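Local atomic coordinates of probable starch synthase 4, chloroplastic/amyloplastic (Arabidopsis thaliana, PDB entry 6GNE), a protein that is a probable plastid starch synthase, a glycosyltransferase of the GT-B fold with two Rossmann-like domains, that binds adenosine-5'-diphosphate and glycans. Residues V13-E18 / E47-K52; M19-K24 / G87-L92. All blocks are in the same frame, centred on the assembly; numbering follows the deposited sequence.

Interaction 1. Residues V13-E18 / E47-K52; sequences VHIAAE and EIILPK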
loop_
_atom_site.group_PDB
_atom_site.type_symbol
_atom_site.label_atom_id
_atom_site.label_comp_id
_atom_site.label_asym_id
_atom_site.label_seq_id
_atom_site.Cartn_x
_atom_site.Cartn_y
_atom_site.Cartn_z
ATOM N N VAL A 13 8.248 1.174 -17.204
ATOM C CA VAL A 13 8.377 -0.112 -16.512
ATOM C C VAL A 13 8.379 0.065 -14.983
ATOM O O VAL A 13 9.103 0.896 -14.458
ATOM C CB VAL A 13 9.628 -0.876 -16.961
ATOM C CG1 VAL A 13 9.716 -2.237 -16.277
ATOM C CG2 VAL A 13 9.565 -1.103 -18.458
ATOM N N HIS A 14 7.540 -0.700 -14.289
ATOM C CA HIS A 14 7.498 -0.698 -12.816
ATOM C C HIS A 14 8.140 -1.975 -12.332
ATOM O O HIS A 14 7.768 -3.059 -12.754
ATOM C CB HIS A 14 6.066 -0.614 -12.287
ATOM C CG HIS A 14 5.440 0.718 -12.467
ATOM N ND1 HIS A 14 5.303 1.615 -11.439
ATOM C CD2 HIS A 14 4.935 1.324 -13.567
ATOM C CE1 HIS A 14 4.742 2.722 -11.899
ATOM N NE2 HIS A 14 4.510 2.571 -13.191
ATOM N N ILE A 15 9.098 -1.846 -11.435
ATOM C CA ILE A 15 9.736 -2.998 -10.828
ATOM C C ILE A 15 9.343 -2.923 -9.360
ATOM O O ILE A 15 9.587 -1.913 -8.712
ATOM C CB ILE A 15 11.276 -2.939 -10.995
ATOM C CG1 ILE A 15 11.637 -2.981 -12.486
ATOM C CG2 ILE A 15 11.972 -4.057 -10.233
ATOM C CD1 ILE A 15 13.073 -2.555 -12.787
ATOM N N ALA A 16 8.733 -3.983 -8.843
ATOM C CA ALA A 16 8.252 -3.998 -7.469
ATOM C C ALA A 16 8.148 -5.402 -6.946
ATOM O O ALA A 16 8.141 -6.364 -7.726
ATOM C CB ALA A 16 6.890 -3.323 -7.406
ATOM N N ALA A 17 8.016 -5.511 -5.632
ATOM C CA ALA A 17 7.830 -6.811 -4.984
ATOM C C ALA A 17 6.379 -7.245 -4.900
ATOM O O ALA A 17 6.125 -8.392 -4.571
ATOM C CB ALA A 17 8.455 -6.795 -3.591
ATOM N N GLU A 18 5.445 -6.346 -5.201
ATOM C CA GLU A 18 4.004 -6.639 -5.166
ATOM C C GLU A 18 3.227 -6.017 -6.313
ATOM O O GLU A 18 3.594 -4.969 -6.855
ATOM C CB GLU A 18 3.359 -6.068 -3.892
ATOM C CG GLU A 18 3.818 -6.650 -2.578
ATOM C CD GLU A 18 3.176 -5.897 -1.404
ATOM O OE1 GLU A 18 1.919 -5.829 -1.312
ATOM O OE2 GLU A 18 3.933 -5.364 -0.569
ATOM N N GLU A 47 4.373 -1.589 -18.246
ATOM C CA GLU A 47 4.737 -3.002 -18.025
ATOM C C GLU A 47 5.239 -3.167 -16.600
ATOM O O GLU A 47 5.839 -2.246 -16.017
ATOM C CB GLU A 47 5.862 -3.435 -18.953
ATOM C CG GLU A 47 5.450 -3.916 -20.332
ATOM C CD GLU A 47 6.649 -4.191 -21.226
ATOM O OE1 GLU A 47 7.787 -4.304 -20.690
ATOM O OE2 GLU A 47 6.407 -4.381 -22.445
ATOM N N ILE A 48 5.017 -4.343 -16.036
ATOM C CA ILE A 48 5.408 -4.598 -14.660
ATOM C C ILE A 48 6.302 -5.810 -14.569
ATOM O O ILE A 48 6.078 -6.773 -15.264
ATOM C CB ILE A 48 4.166 -4.722 -13.783
ATOM C CG1 ILE A 48 3.462 -3.357 -13.772
ATOM C CG2 ILE A 48 4.550 -5.116 -12.359
ATOM C CD1 ILE A 48 2.005 -3.443 -13.458
ATOM N N ILE A 49 7.330 -5.717 -13.733
ATOM C CA ILE A 49 8.229 -6.823 -13.471
ATOM C C ILE A 49 8.129 -7.191 -11.993
ATOM O O ILE A 49 8.348 -6.338 -11.148
ATOM C CB ILE A 49 9.678 -6.493 -13.859
ATOM C CG1 ILE A 49 9.758 -6.181 -15.371
ATOM C CG2 ILE A 49 10.620 -7.641 -13.481
ATOM C CD1 ILE A 49 11.100 -5.630 -15.835
ATOM N N LEU A 50 7.767 -8.462 -11.726
ATOM C CA LEU A 50 7.613 -9.033 -10.384
ATOM C C LEU A 50 8.443 -10.278 -10.223
ATOM O O LEU A 50 8.857 -10.858 -11.210
ATOM C CB LEU A 50 6.155 -9.464 -10.142
ATOM C CG LEU A 50 5.077 -8.396 -10.215
ATOM C CD1 LEU A 50 3.719 -9.021 -10.040
ATOM C CD2 LEU A 50 5.310 -7.324 -9.170
ATOM N N PRO A 51 8.663 -10.714 -8.984
ATOM C CA PRO A 51 9.114 -12.071 -8.810
ATOM C C PRO A 51 7.981 -13.057 -9.069
ATOM O O PRO A 51 6.817 -12.713 -8.947
ATOM C CB PRO A 51 9.524 -12.136 -7.334
ATOM C CG PRO A 51 9.656 -10.717 -6.888
ATOM C CD PRO A 51 8.620 -9.997 -7.703
ATOM N N LYS A 52 8.344 -14.286 -9.399
ATOM C CA LYS A 52 7.405 -15.383 -9.411
ATOM C C LYS A 52 7.466 -16.029 -8.035
ATOM O O LYS A 52 8.254 -16.949 -7.798
ATOM C CB LYS A 52 7.744 -16.406 -10.495
ATOM C CG LYS A 52 6.797 -17.600 -10.529
ATOM C CD LYS A 52 5.878 -17.627 -11.752
ATOM C CE LYS A 52 5.150 -18.954 -11.895
ATOM N NZ LYS A 52 5.974 -20.161 -11.514
#
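His14 N donates to Glu47 O at 2.9 Å in the parallel ladder of strands 13-15 and 47-51. The carbonyl of His14 then accepts from the next residue but one on the partner strand, Ile49 N to His14 O also being 2.9 Å. A third bond, Ala16 N to Ile49 O, is weak at 3.3 Å and lies where strand 13-15 has already given way to loop. Val13, Ile15 and Ile49 share one face of the sheet. CG1 of Val13, anti to the backbone N (chi1 -178°), reaches over to CD1 of Ile49 at 3.7 Å. His14 and Ile48 emerge on the other face, where His14 CB lies against Ile48 CG1. The two strands and helix 27-41 form a right-handed beta-alpha-beta unit of the N-terminal Rossmann-like domain of the GT-B fold. Beyond the ladder, Leu50 CD2 sits 3.3 Å from Ala16 O and also borders Glu18 O, while the ring CD of Pro51 abuts the same Ala16 carbonyl. Helix 27-41 packs on the His14 face, where Leu39 touches His14; helix 117-134 lies on the Ile15 and Ile49 face. The polar ends are held by neighbours: His14 ND1 is hydrogen-bonded to His145 NE2, and Glu47 OE1 to Tyr11 OH. Glu18 OE1 takes the amides of Val25 and Gly26 and OE2 pairs with Tyr112 OH, which fixes the carboxylate beside the bound AC1.

Interaction 2. Residues M19-K24 / G87-L92; sequences MAPVAK and GTVEGL. With ADP (adenosine-5'-diphosphate), chain F.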
loop_
_atom_site.group_PDB
_atom_site.type_symbol
_atom_site.label_atom_id
_atom_site.label_comp_id
_atom_site.label_asym_id
_atom_site.label_seq_id
_atom_site.Cartn_x
_atom_site.Cartn_y
_atom_site.Cartn_z
ATOM N N MET A 19 2.120 -6.675 -6.632
ATOM C CA MET A 19 1.081 -6.124 -7.475
ATOM C C MET A 19 -0.238 -6.824 -7.148
ATOM O O MET A 19 -0.346 -8.056 -7.191
ATOM C CB MET A 19 1.406 -6.334 -8.943
ATOM C CG MET A 19 0.465 -5.576 -9.890
ATOM S SD MET A 19 0.576 -6.158 -11.578
ATOM C CE MET A 19 -0.896 -5.422 -12.244
ATOM N N ALA A 20 -1.239 -6.024 -6.835
ATOM C CA ALA A 20 -2.563 -6.539 -6.546
ATOM C C ALA A 20 -3.219 -6.980 -7.853
ATOM O O ALA A 20 -3.117 -6.247 -8.846
ATOM C CB ALA A 20 -3.396 -5.468 -5.854
ATOM N N PRO A 21 -3.892 -8.136 -7.892
ATOM C CA PRO A 21 -4.160 -9.069 -6.762
ATOM C C PRO A 21 -3.205 -10.253 -6.656
ATOM O O PRO A 21 -3.245 -10.936 -5.678
ATOM C CB PRO A 21 -5.532 -9.637 -7.124
ATOM C CG PRO A 21 -5.515 -9.651 -8.624
ATOM C CD PRO A 21 -4.652 -8.512 -9.093
ATOM N N VAL A 22 -2.362 -10.442 -7.677
ATOM C CA VAL A 22 -1.506 -11.591 -7.829
ATOM C C VAL A 22 -0.459 -11.757 -6.733
ATOM O O VAL A 22 -0.148 -12.883 -6.331
ATOM C CB VAL A 22 -0.844 -11.607 -9.242
ATOM C CG1 VAL A 22 0.123 -10.436 -9.478
ATOM C CG2 VAL A 22 -0.125 -12.918 -9.493
ATOM N N ALA A 23 0.099 -10.653 -6.250
ATOM C CA ALA A 23 1.060 -10.689 -5.172
ATOM C C ALA A 23 0.873 -9.479 -4.295
ATOM O O ALA A 23 1.407 -8.418 -4.598
ATOM C CB ALA A 23 2.460 -10.724 -5.745
ATOM N N LYS A 24 0.117 -9.646 -3.210
ATOM C CA LYS A 24 -0.292 -8.543 -2.375
ATOM C C LYS A 24 -0.165 -8.844 -0.894
ATOM O O LYS A 24 -0.676 -9.861 -0.405
ATOM C CB LYS A 24 -1.745 -8.202 -2.661
ATOM C CG LYS A 24 -2.252 -7.094 -1.765
ATOM C CD LYS A 24 -3.732 -6.893 -1.900
ATOM C CE LYS A 24 -4.177 -5.800 -0.945
ATOM N NZ LYS A 24 -5.455 -5.183 -1.375
ATOM N N GLY A 87 2.319 -12.855 -18.355
ATOM C CA GLY A 87 0.908 -12.992 -18.133
ATOM C C GLY A 87 0.295 -11.630 -18.118
ATOM O O GLY A 87 0.999 -10.623 -18.149
ATOM N N THR A 88 -1.017 -11.589 -18.065
ATOM C CA THR A 88 -1.726 -10.325 -18.066
ATOM C C THR A 88 -2.565 -10.295 -16.810
ATOM O O THR A 88 -3.325 -11.227 -16.535
ATOM C CB THR A 88 -2.566 -10.172 -19.328
ATOM O OG1 THR A 88 -1.699 -10.264 -20.477
ATOM C CG2 THR A 88 -3.259 -8.824 -19.355
ATOM N N VAL A 89 -2.347 -9.248 -16.016
ATOM C CA VAL A 89 -2.994 -9.088 -14.738
ATOM C C VAL A 89 -3.747 -7.769 -14.813
ATOM O O VAL A 89 -3.150 -6.672 -14.838
ATOM C CB VAL A 89 -1.986 -9.066 -13.573
ATOM C CG1 VAL A 89 -2.712 -8.888 -12.242
ATOM C CG2 VAL A 89 -1.141 -10.334 -13.581
ATOM N N GLU A 90 -5.064 -7.913 -14.888
ATOM C CA GLU A 90 -6.005 -6.826 -15.057
ATOM C C GLU A 90 -5.645 -5.828 -16.152
ATOM O O GLU A 90 -5.604 -4.611 -15.946
ATOM C CB GLU A 90 -6.327 -6.224 -13.684
ATOM C CG GLU A 90 -7.445 -7.071 -13.025
ATOM C CD GLU A 90 -7.670 -6.774 -11.562
ATOM O OE1 GLU A 90 -7.365 -5.629 -11.153
ATOM O OE2 GLU A 90 -8.142 -7.711 -10.859
ATOM N N GLY A 91 -5.373 -6.397 -17.325
ATOM C CA GLY A 91 -5.008 -5.632 -18.504
ATOM C C GLY A 91 -3.567 -5.163 -18.556
ATOM O O GLY A 91 -3.163 -4.633 -19.573
ATOM N N LEU A 92 -2.781 -5.335 -17.493
ATOM C CA LEU A 92 -1.371 -4.957 -17.539
ATOM C C LEU A 92 -0.497 -6.152 -17.946
ATOM O O LEU A 92 -0.676 -7.237 -17.421
ATOM C CB LEU A 92 -0.913 -4.392 -16.186
ATOM C CG LEU A 92 -1.597 -3.078 -15.828
ATOM C CD1 LEU A 92 -1.488 -2.840 -14.347
ATOM C CD2 LEU A 92 -1.061 -1.913 -16.633
HETATM P PB ADP F . -0.792 -0.927 4.643
HETATM O O1B ADP F . -0.109 -0.712 3.325
HETATM O O2B ADP F . -1.265 -2.321 4.935
HETATM O O3B ADP F . 0.042 -0.380 5.779
HETATM P PA ADP F . -2.940 0.464 3.311
HETATM O O1A ADP F . -4.198 1.095 3.833
HETATM O O2A ADP F . -2.096 1.356 2.438
HETATM O O3A ADP F . -2.142 -0.054 4.610
HETATM O "O5'" ADP F . -3.258 -0.866 2.468
HETATM C "C5'" ADP F . -3.983 -1.965 3.022
HETATM C "C4'" ADP F . -4.636 -2.883 1.973
HETATM O "O4'" ADP F . -4.609 -4.243 2.434
HETATM C "C3'" ADP F . -6.107 -2.596 1.755
HETATM O "O3'" ADP F . -6.463 -3.024 0.451
HETATM C "C2'" ADP F . -6.795 -3.483 2.760
HETATM O "O2'" ADP F . -8.133 -3.785 2.405
HETATM C "C1'" ADP F . -5.933 -4.708 2.693
HETATM N N9 ADP F . -5.908 -5.493 3.946
HETATM C C8 ADP F . -5.219 -5.220 5.061
HETATM N N7 ADP F . -5.403 -6.193 5.982
HETATM C C5 ADP F . -6.223 -7.115 5.454
HETATM C C6 ADP F . -6.840 -8.406 5.892
HETATM N N6 ADP F . -6.596 -8.893 7.135
HETATM N N1 ADP F . -7.647 -9.050 5.001
HETATM C C2 ADP F . -7.893 -8.530 3.771
HETATM N N3 ADP F . -7.372 -7.373 3.332
HETATM C C4 ADP F . -6.552 -6.640 4.112
#
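The loop 19-24 closes on itself through Met19 N to Ala23 O and Ala23 N to Met19 O, both 2.8 Å, and faces the hairpin end 87-92, where Val89 and Leu92 pair through two reciprocal backbone bonds. Val22 and Ala23 both stand opposite Met19 in a classic beta bulge, and Val89 to Leu92 is a type I' turn, the tight reversal that joins the antiparallel strands 78-89 and 92-100. The loop follows the first strand of the N-terminal GT-B domain and leads into helix 27-41. Between loop and turn the contact is apolar. Met19 is extended throughout, with CG anti to the backbone N (chi1 -171°), and its terminal methyl does the touching: CE is 3.4 Å from Leu92 CD1, the two side chains crossing obliquely, and 3.9 Å from Val89 CG1. That same valine methyl takes Pro21 CD at 3.7 Å and, less closely, Val22 CG1, so a single branch of Val89 meets three side chains of the loop. The peptide bond before Pro21 is cis. At the more open margin Glu90 OE2 comes to 4.0 Å from Pro21 CG, while Glu90 OE1 makes a salt bridge to Lys37 of helix 27-41. Met19 also touches Ala33 of that helix and Val94 of strand 92-100. Lys24, at the far end of the loop, takes no part in the packing and belongs to the ADP pocket. Its side chain is extended, with CG anti to the backbone N (chi1 177°), and the ammonium group also forms a salt bridge with Asp30 OD1. NZ donates to the ribose hydroxyl O3' of ADP at 3.0 Å.

The first segments of interactions 1 and 2 are consecutive, 13-18 running straight into 19-24; the centres of the two contacts lie about 10 Å apart, and both reach the same sheet. Ile48 joins them: its CD1 lies 3.6 Å from Met19 SD and 3.7 Å from Leu92 CD1, so the side-chain packing continues from the strand pair to the hairpin. Where 13-18 runs on into 19-24, Glu18 CB approaches Ala23 O to 3.1 Å, and Glu18 OE1 is 3.7 Å from Lys24 CA. The loop after strand 11-15 thus brings two side chains to ligands: Glu18, about 4 Å from the nearest atom of AC1, and Lys24, bonded to ADP.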